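Side-chain contacts in type II restriction enzyme NgoMIV (Neisseria gonorrhoeae, PDB 1FIU), which recognises the double-stranded sequence 5'-GCCGGC-3' as a homotetramer and, with magnesium ions, cleaves it after the first guanine: residues I[7-10]-I[11-15]; I[273-276]-I[277-281]. All coordinates share one frame; numbering follows the deposited sequence.

Contact 1 (I[7-10]-I[11-15]); sequences QERR and IFHKK
His13 N reaches back one turn to Arg9 O at 3.1 Å, and the same i to i+4 bond is made by Ile11 N to Gln7 O, Phe12 N to Glu8 O and Lys14 N to Arg10 O, a regular alpha-helical run within helix 4-18. On this frame Arg9 and His13 bring their side chains together one turn apart. CG of Arg9 lies anti to its backbone N (chi1 -173°) and the chain then runs extended to NE, which brings the guanidinium up beside the imidazole. There His13 CE1 lies over one guanidinium face, near its rim and 3.4 Å from Arg9 NH1; the two planes stand 79° apart, so the groups meet edge to face and do not stack. A single water joins them, 2.9 Å from Arg9 NH1 and only weakly bonded to His13 ND1. Phe244 O holds His13 NE2 from outside the turn, and Phe12 meets Phe76 where the helix lies against helix 62-81. The chemistry implies a guanidinium whose charge is probably balanced by Glu248 and Asp276, while His13 gives it a C-H over one face and a polar link through the shared water alone.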
loop_
_atom_site.group_PDB
_atom_site.type_symbol
_atom_site.label_atom_id
_atom_site.label_comp_id
_atom_site.label_asym_id
_atom_site.label_seq_id
_atom_site.Cartn_x
_atom_site.Cartn_y
_atom_site.Cartn_z
ATOM N N GLN I 7 -6.189 -34.200 19.821
ATOM C CA GLN I 7 -5.909 -35.441 19.118
ATOM C C GLN I 7 -5.417 -35.142 17.696
ATOM O O GLN I 7 -4.465 -35.757 17.207
ATOM C CB GLN I 7 -7.164 -36.315 19.079
ATOM C CG GLN I 7 -7.608 -36.759 20.462
ATOM C CD GLN I 7 -8.758 -37.734 20.435
ATOM O OE1 GLN I 7 -8.784 -38.658 19.617
ATOM N NE2 GLN I 7 -9.713 -37.545 21.343
ATOM N N GLU I 8 -6.058 -34.181 17.034
ATOM C CA GLU I 8 -5.656 -33.820 15.673
ATOM C C GLU I 8 -4.246 -33.226 15.651
ATOM O O GLU I 8 -3.488 -33.462 14.724
ATOM C CB GLU I 8 -6.625 -32.802 15.080
ATOM C CG GLU I 8 -7.977 -33.371 14.697
ATOM C CD GLU I 8 -7.897 -34.368 13.556
ATOM O OE1 GLU I 8 -7.032 -34.200 12.667
ATOM O OE2 GLU I 8 -8.717 -35.312 13.541
ATOM N N ARG I 9 -3.921 -32.428 16.664
ATOM C CA ARG I 9 -2.598 -31.809 16.753
ATOM C C ARG I 9 -1.539 -32.898 16.914
ATOM O O ARG I 9 -0.463 -32.822 16.316
ATOM C CB ARG I 9 -2.554 -30.836 17.943
ATOM C CG ARG I 9 -1.283 -29.987 18.042
ATOM C CD ARG I 9 -1.344 -29.123 19.275
ATOM N NE ARG I 9 -0.257 -28.157 19.380
ATOM C CZ ARG I 9 0.890 -28.373 20.025
ATOM N NH1 ARG I 9 1.116 -29.535 20.631
ATOM N NH2 ARG I 9 1.802 -27.414 20.078
ATOM N N ARG I 10 -1.853 -33.925 17.697
ATOM C CA ARG I 10 -0.895 -35.019 17.879
ATOM C C ARG I 10 -0.727 -35.817 16.596
ATOM O O ARG I 10 0.369 -36.242 16.257
ATOM C CB ARG I 10 -1.346 -35.920 19.041
ATOM C CG ARG I 10 -1.355 -35.142 20.342
ATOM C CD ARG I 10 -1.709 -35.961 21.580
ATOM N NE ARG I 10 -1.738 -35.097 22.762
ATOM C CZ ARG I 10 -1.791 -35.538 24.015
ATOM N NH1 ARG I 10 -1.818 -36.842 24.263
ATOM N NH2 ARG I 10 -1.819 -34.673 25.024
ATOM N N ILE I 11 -1.815 -36.008 15.860
ATOM C CA ILE I 11 -1.754 -36.723 14.601
ATOM C C ILE I 11 -0.867 -35.952 13.623
ATOM O O ILE I 11 -0.105 -36.539 12.861
ATOM C CB ILE I 11 -3.182 -36.905 14.018
ATOM C CG1 ILE I 11 -3.950 -37.930 14.868
ATOM C CG2 ILE I 11 -3.120 -37.323 12.558
ATOM C CD1 ILE I 11 -5.435 -38.026 14.536
ATOM N N PHE I 12 -0.988 -34.628 13.641
ATOM C CA PHE I 12 -0.194 -33.747 12.789
ATOM C C PHE I 12 1.309 -33.972 13.102
ATOM O O PHE I 12 2.122 -34.188 12.205
ATOM C CB PHE I 12 -0.658 -32.307 13.078
ATOM C CG PHE I 12 0.272 -31.223 12.597
ATOM C CD1 PHE I 12 0.339 -30.866 11.252
ATOM C CD2 PHE I 12 1.020 -30.499 13.518
ATOM C CE1 PHE I 12 1.140 -29.799 10.823
ATOM C CE2 PHE I 12 1.831 -29.419 13.103
ATOM C CZ PHE I 12 1.881 -29.079 11.754
ATOM N N HIS I 13 1.663 -33.944 14.387
ATOM C CA HIS I 13 3.062 -34.155 14.762
ATOM C C HIS I 13 3.542 -35.553 14.378
ATOM O O HIS I 13 4.665 -35.730 13.889
ATOM C CB HIS I 13 3.238 -33.939 16.263
ATOM C CG HIS I 13 3.173 -32.504 16.673
ATOM N ND1 HIS I 13 2.845 -32.108 17.952
ATOM C CD2 HIS I 13 3.411 -31.371 15.973
ATOM C CE1 HIS I 13 2.880 -30.788 18.021
ATOM N NE2 HIS I 13 3.223 -30.317 16.835
ATOM N N LYS I 14 2.682 -36.545 14.582
ATOM C CA LYS I 14 3.044 -37.920 14.261
ATOM C C LYS I 14 3.364 -38.109 12.783
ATOM O O LYS I 14 4.261 -38.872 12.434
ATOM C CB LYS I 14 1.934 -38.877 14.701
ATOM C CG LYS I 14 2.296 -40.347 14.603
ATOM C CD LYS I 14 1.209 -41.214 15.234
ATOM C CE LYS I 14 1.576 -42.698 15.193
ATOM N NZ LYS I 14 1.567 -43.252 13.805
ATOM N N LYS I 15 2.646 -37.423 11.898
ATOM C CA LYS I 15 2.940 -37.541 10.482
ATOM C C LYS I 15 4.321 -36.964 10.168
ATOM O O LYS I 15 5.055 -37.479 9.315
ATOM C CB LYS I 15 1.874 -36.810 9.660
ATOM C CG LYS I 15 0.495 -37.442 9.768
ATOM C CD LYS I 15 -0.507 -36.678 8.884
ATOM C CE LYS I 15 -1.895 -37.306 8.939
ATOM N NZ LYS I 15 -2.881 -36.476 8.164
HETATM O O HOH W 1 0.393 -32.346 20.121
#

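Contact 2 (I[273-276]-I[277-281]); sequences RLKD and ISDLP
Asp276 and Ser278 meet through one carboxylate oxygen where strand 274-276 ends. From the backbone outward, Asp276 CB lies 3.4 Å from Asp279 OD2, the oxygen that accepts the Asp276 N-H at 2.9 Å through its anti lone pair. CG stands anti to the backbone N (chi1 -178°), folding the carboxylate forward over the next peptide, with CG 3.0 Å from Ile277 N. OD1 accepts from the backbone N of Leu246 at the start of helix 246-256. OD2 does most of the work: Ser278 N approaches it from above the carboxylate plane, 57° out of it, at 2.9 Å, closing an Asx turn, while Ser278 OG donates to its anti lone pair at 2.8 Å. With Arg9 as a third donor to OD2, the rotation of the carboxylate is probably fixed. Ile277 CG2 packs 3.7 Å from Asp276 OD2. Asp279 N returns to Asp276 O at 2.9 Å, a type I beta turn that swings the chain from strand into helix, and Lys275 CB touches Asp279 OD2, the two side chains crossing at about a right angle. Lys275 ends in a salt bridge to Asp283. The turn joins the edge strand, paired with strand 240-243, to helix 280-283, whose Leu280 packs on strand 215-220 and Pro281 on helix 62-81.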
loop_
_atom_site.group_PDB
_atom_site.type_symbol
_atom_site.label_atom_id
_atom_site.label_comp_id
_atom_site.label_asym_id
_atom_site.label_seq_id
_atom_site.Cartn_x
_atom_site.Cartn_y
_atom_site.Cartn_z
ATOM N N ARG I 273 0.409 -11.816 17.031
ATOM C CA ARG I 273 1.081 -12.037 15.740
ATOM C C ARG I 273 1.484 -13.489 15.585
ATOM O O ARG I 273 1.815 -13.929 14.488
ATOM C CB ARG I 273 2.354 -11.196 15.565
ATOM C CG ARG I 273 2.217 -9.705 15.870
ATOM C CD ARG I 273 1.022 -9.078 15.143
ATOM N NE ARG I 273 1.166 -9.082 13.683
ATOM C CZ ARG I 273 0.257 -9.589 12.847
ATOM N NH1 ARG I 273 -0.848 -10.151 13.327
ATOM N NH2 ARG I 273 0.432 -9.487 11.531
ATOM N N LEU I 274 1.457 -14.226 16.691
ATOM C CA LEU I 274 1.854 -15.633 16.696
ATOM C C LEU I 274 0.947 -16.499 17.576
ATOM O O LEU I 274 0.653 -16.146 18.731
ATOM C CB LEU I 274 3.321 -15.753 17.183
ATOM C CG LEU I 274 3.911 -17.157 17.155
ATOM C CD1 LEU I 274 3.952 -17.688 15.698
ATOM C CD2 LEU I 274 5.320 -17.126 17.773
ATOM N N LYS I 275 0.489 -17.629 17.028
ATOM C CA LYS I 275 -0.372 -18.559 17.743
ATOM C C LYS I 275 0.096 -19.991 17.478
ATOM O O LYS I 275 1.122 -20.197 16.832
ATOM C CB LYS I 275 -1.833 -18.396 17.286
ATOM C CG LYS I 275 -2.425 -17.004 17.555
ATOM C CD LYS I 275 -3.870 -16.913 17.042
ATOM C CE LYS I 275 -4.458 -15.503 17.215
ATOM N NZ LYS I 275 -5.964 -15.548 16.997
ATOM N N ASP I 276 -0.656 -20.970 17.976
ATOM C CA ASP I 276 -0.302 -22.372 17.783
ATOM C C ASP I 276 -1.054 -22.922 16.566
ATOM O O ASP I 276 -2.108 -22.390 16.207
ATOM C CB ASP I 276 -0.737 -23.206 18.990
ATOM C CG ASP I 276 -0.346 -24.664 18.851
ATOM O OD1 ASP I 276 0.867 -24.946 18.775
ATOM O OD2 ASP I 276 -1.236 -25.525 18.818
ATOM N N ILE I 277 -0.533 -23.990 15.964
ATOM C CA ILE I 277 -1.201 -24.617 14.806
ATOM C C ILE I 277 -2.673 -24.956 15.172
ATOM O O ILE I 277 -3.567 -24.851 14.328
ATOM C CB ILE I 277 -0.432 -25.923 14.361
ATOM C CG1 ILE I 277 -1.117 -26.604 13.172
ATOM C CG2 ILE I 277 -0.339 -26.908 15.515
ATOM C CD1 ILE I 277 -1.095 -25.806 11.932
ATOM N N SER I 278 -2.935 -25.319 16.436
ATOM C CA SER I 278 -4.298 -25.674 16.855
ATOM C C SER I 278 -5.284 -24.497 16.867
ATOM O O SER I 278 -6.497 -24.693 16.941
ATOM C CB SER I 278 -4.292 -26.358 18.259
ATOM O OG SER I 278 -3.995 -25.444 19.293
ATOM N N ASP I 279 -4.771 -23.280 16.812
ATOM C CA ASP I 279 -5.630 -22.093 16.792
ATOM C C ASP I 279 -6.126 -21.820 15.370
ATOM O O ASP I 279 -7.143 -21.127 15.165
ATOM C CB ASP I 279 -4.827 -20.882 17.261
ATOM C CG ASP I 279 -4.493 -20.955 18.726
ATOM O OD1 ASP I 279 -5.452 -21.070 19.501
ATOM O OD2 ASP I 279 -3.293 -20.905 19.089
ATOM N N LEU I 280 -5.428 -22.381 14.392
ATOM C CA LEU I 280 -5.768 -22.086 13.001
ATOM C C LEU I 280 -7.165 -22.484 12.528
ATOM O O LEU I 280 -7.877 -21.651 11.936
ATOM C CB LEU I 280 -4.702 -22.653 12.053
ATOM C CG LEU I 280 -4.941 -22.324 10.569
ATOM C CD1 LEU I 280 -5.105 -20.804 10.372
ATOM C CD2 LEU I 280 -3.778 -22.854 9.740
ATOM N N PRO I 281 -7.594 -23.736 12.769
ATOM C CA PRO I 281 -8.944 -24.116 12.308
ATOM C C PRO I 281 -10.030 -23.186 12.840
ATOM O O PRO I 281 -10.890 -22.726 12.082
ATOM C CB PRO I 281 -9.104 -25.540 12.830
ATOM C CG PRO I 281 -7.691 -26.054 12.865
ATOM C CD PRO I 281 -6.924 -24.874 13.424
#

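Overall arrangement
Reading from the N terminus, contact 1 (7-10 with 11-15) comes first, inside helix 4-18, where its bonds close successive helical turns. Contact 2 (273-276 with 277-281) lies near the C terminus and closes the short turn after the last strand of the mixed sheet in this nuclease of the PDDEXK clan. The two are in series along the chain, neither nesting nor crossing, yet they touch in space: Arg9 NE forms a salt bridge with Asp276 OD2 at 2.9 Å, and Phe12 CE2 packs on Ile277 CG1 at 4.1 Å. The two chain ends are thereby tied together, the first helix lying against the strand-to-helix turn, while both contacts pack on helix 62-81.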